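Local structure of A-type flavoprotein (Giardia intestinalis, 2Q9U) at residues Gly139-Lys144 with Thr159-Asp164. The protein is a flavodiiron protein that carries FMN and a mu-oxo-diiron centre and probably scavenges dioxygen by passing electrons from the flavin to the iron site. Residues are numbered along the deposited sequence; the frame is centred on the assembly and turned at random.
Sequences GKRTLK and TYCPED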
loop_
_atom_site.group_PDB
_atom_site.type_symbol
_atom_site.label_atom_id
_atom_site.label_comp_id
_atom_site.label_asym_id
_atom_site.label_seq_id
_atom_site.Cartn_x
_atom_site.Cartn_y
_atom_site.Cartn_z
ATOM N N GLY A 139 -3.772 50.118 -5.190
ATOM C CA GLY A 139 -4.501 50.862 -6.230
ATOM C C GLY A 139 -5.886 51.213 -5.749
ATOM O O GLY A 139 -6.044 51.971 -4.794
ATOM N N LYS A 140 -6.898 50.651 -6.411
ATOM C CA LYS A 140 -8.278 50.714 -5.934
ATOM C C LYS A 140 -8.415 49.997 -4.594
ATOM O O LYS A 140 -9.233 50.385 -3.753
ATOM C CB LYS A 140 -9.241 50.108 -6.973
ATOM C CG LYS A 140 -9.157 50.811 -8.304
ATOM C CD LYS A 140 -10.532 51.023 -8.933
ATOM C CE LYS A 140 -10.623 52.430 -9.543
ATOM N NZ LYS A 140 -10.503 53.496 -8.484
ATOM N N ARG A 141 -7.599 48.966 -4.389
ATOM C CA ARG A 141 -7.686 48.149 -3.180
ATOM C C ARG A 141 -6.587 48.504 -2.179
ATOM O O ARG A 141 -5.552 49.070 -2.534
ATOM C CB ARG A 141 -7.641 46.641 -3.522
ATOM C CG ARG A 141 -8.785 46.164 -4.426
ATOM C CD ARG A 141 -8.597 44.693 -4.829
ATOM N NE ARG A 141 -9.515 44.226 -5.877
ATOM C CZ ARG A 141 -9.345 44.459 -7.181
ATOM N NH1 ARG A 141 -8.345 45.228 -7.605
ATOM N NH2 ARG A 141 -10.205 43.957 -8.071
ATOM N N THR A 142 -6.838 48.199 -0.918
ATOM C CA THR A 142 -5.793 48.159 0.092
ATOM C C THR A 142 -5.768 46.763 0.726
ATOM O O THR A 142 -6.748 46.004 0.627
ATOM C CB THR A 142 -5.999 49.202 1.187
ATOM O OG1 THR A 142 -7.203 48.923 1.922
ATOM C CG2 THR A 142 -6.074 50.620 0.586
ATOM N N LEU A 143 -4.645 46.430 1.343
ATOM C CA LEU A 143 -4.477 45.150 2.036
ATOM C C LEU A 143 -4.016 45.359 3.464
ATOM O O LEU A 143 -3.123 46.194 3.728
ATOM C CB LEU A 143 -3.454 44.280 1.304
ATOM C CG LEU A 143 -3.757 43.877 -0.142
ATOM C CD1 LEU A 143 -2.599 43.070 -0.683
ATOM C CD2 LEU A 143 -5.067 43.091 -0.217
ATOM N N LYS A 144 -4.648 44.610 4.380
ATOM C CA LYS A 144 -4.293 44.549 5.799
ATOM C C LYS A 144 -3.779 43.140 6.120
ATOM O O LYS A 144 -4.054 42.179 5.378
ATOM C CB LYS A 144 -5.509 44.850 6.683
ATOM C CG LYS A 144 -6.249 46.136 6.300
ATOM C CD LYS A 144 -5.494 47.379 6.756
ATOM C CE LYS A 144 -5.709 47.651 8.243
ATOM N NZ LYS A 144 -4.534 47.164 8.967
ATOM N N THR A 159 -4.354 37.682 5.162
ATOM C CA THR A 159 -4.396 38.981 4.456
ATOM C C THR A 159 -5.840 39.346 4.183
ATOM O O THR A 159 -6.654 38.527 3.740
ATOM C CB THR A 159 -3.542 38.976 3.155
ATOM O OG1 THR A 159 -2.192 38.667 3.474
ATOM C CG2 THR A 159 -3.575 40.338 2.435
ATOM N N TYR A 160 -6.184 40.590 4.488
ATOM C CA TYR A 160 -7.560 41.008 4.388
ATOM C C TYR A 160 -7.689 42.206 3.436
ATOM O O TYR A 160 -6.923 43.164 3.538
ATOM C CB TYR A 160 -8.099 41.341 5.785
ATOM C CG TYR A 160 -9.478 41.958 5.721
ATOM C CD1 TYR A 160 -10.578 41.204 5.308
ATOM C CD2 TYR A 160 -9.687 43.313 6.043
ATOM C CE1 TYR A 160 -11.860 41.765 5.220
ATOM C CE2 TYR A 160 -10.970 43.873 5.976
ATOM C CZ TYR A 160 -12.040 43.105 5.571
ATOM O OH TYR A 160 -13.308 43.642 5.491
ATOM N N CYS A 161 -8.633 42.140 2.498
ATOM C CA CYS A 161 -8.883 43.283 1.631
ATOM C C CYS A 161 -10.208 43.941 2.016
ATOM O O CYS A 161 -11.267 43.365 1.790
ATOM C CB CYS A 161 -8.886 42.858 0.158
ATOM S SG CYS A 161 -9.356 44.243 -0.975
ATOM N N PRO A 162 -10.150 45.154 2.611
ATOM C CA PRO A 162 -11.356 45.832 3.090
ATOM C C PRO A 162 -12.350 46.239 2.001
ATOM O O PRO A 162 -13.547 46.261 2.281
ATOM C CB PRO A 162 -10.805 47.091 3.799
ATOM C CG PRO A 162 -9.350 46.825 4.018
ATOM C CD PRO A 162 -8.924 45.923 2.902
ATOM N N GLU A 163 -11.870 46.587 0.797
ATOM C CA GLU A 163 -12.756 47.052 -0.290
ATOM C C GLU A 163 -13.617 45.945 -0.866
ATOM O O GLU A 163 -14.790 46.171 -1.155
ATOM C CB GLU A 163 -11.988 47.739 -1.438
ATOM C CG GLU A 163 -11.241 49.026 -1.040
ATOM C CD GLU A 163 -9.962 48.730 -0.302
ATOM O OE1 GLU A 163 -9.461 47.585 -0.459
ATOM O OE2 GLU A 163 -9.452 49.623 0.425
ATOM N N ASP A 164 -13.022 44.763 -1.044
ATOM C CA ASP A 164 -13.711 43.615 -1.612
ATOM C C ASP A 164 -14.211 42.602 -0.564
ATOM O O ASP A 164 -14.927 41.654 -0.910
ATOM C CB ASP A 164 -12.811 42.937 -2.646
ATOM C CG ASP A 164 -12.591 43.803 -3.894
ATOM O OD1 ASP A 164 -13.212 44.877 -3.985
ATOM O OD2 ASP A 164 -11.801 43.408 -4.770
#
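This is the open end of an antiparallel beta hairpin, strands 142-147 and 157-161, in one of the two sheets of the metallo-beta-lactamase-like domain, away from both cofactors. Lys144 and Tyr160 form a hydrogen-bonded pair: Lys144 N reaches Tyr160 O at 2.8 Å, nearly straight and in the carbonyl plane, while Tyr160 N meets Lys144 O from above its carbonyl plane. Beyond this pair the backbone bonding stops: Pro162, opposite Thr142, has no N-H to offer, its CD sits 3.1 Å from Thr142 O, and the chain turns through helical backbone angles. Side chains take over there. Glu163, bent at chi2 (77°), crosses Thr142 at about a right angle and holds it with both carboxylate oxygens. Thr142 N donates to Glu163 OE1 at 2.7 Å, from above the carboxylate plane, and Thr142 OG1, in the crowded position between backbone N and carbonyl carbon, donates to the syn lone pair of Glu163 OE2. On the face carrying Leu143, Thr159 and Cys161, turned to strand 80-82 of the other sheet, Leu143 CD2 lies against Cys161 CB at 3.8 Å, and Leu143 and Thr159 both pack on Val82; Thr159 OG1 is hydrogen-bonded to Asn84 ND2. On the Lys144 and Tyr160 face, Lys144 CG touches Pro162 CG. Asp48 and the carbonyls of Asp47 and Pro15 take the terminal nitrogens of Arg141, fixing its guanidinium. Its extended chain runs past Cys161 SG to a salt bridge, Arg141 NE to Asp164 OD2 at 2.7 Å, with the guanidinium and carboxylate planes 89° apart.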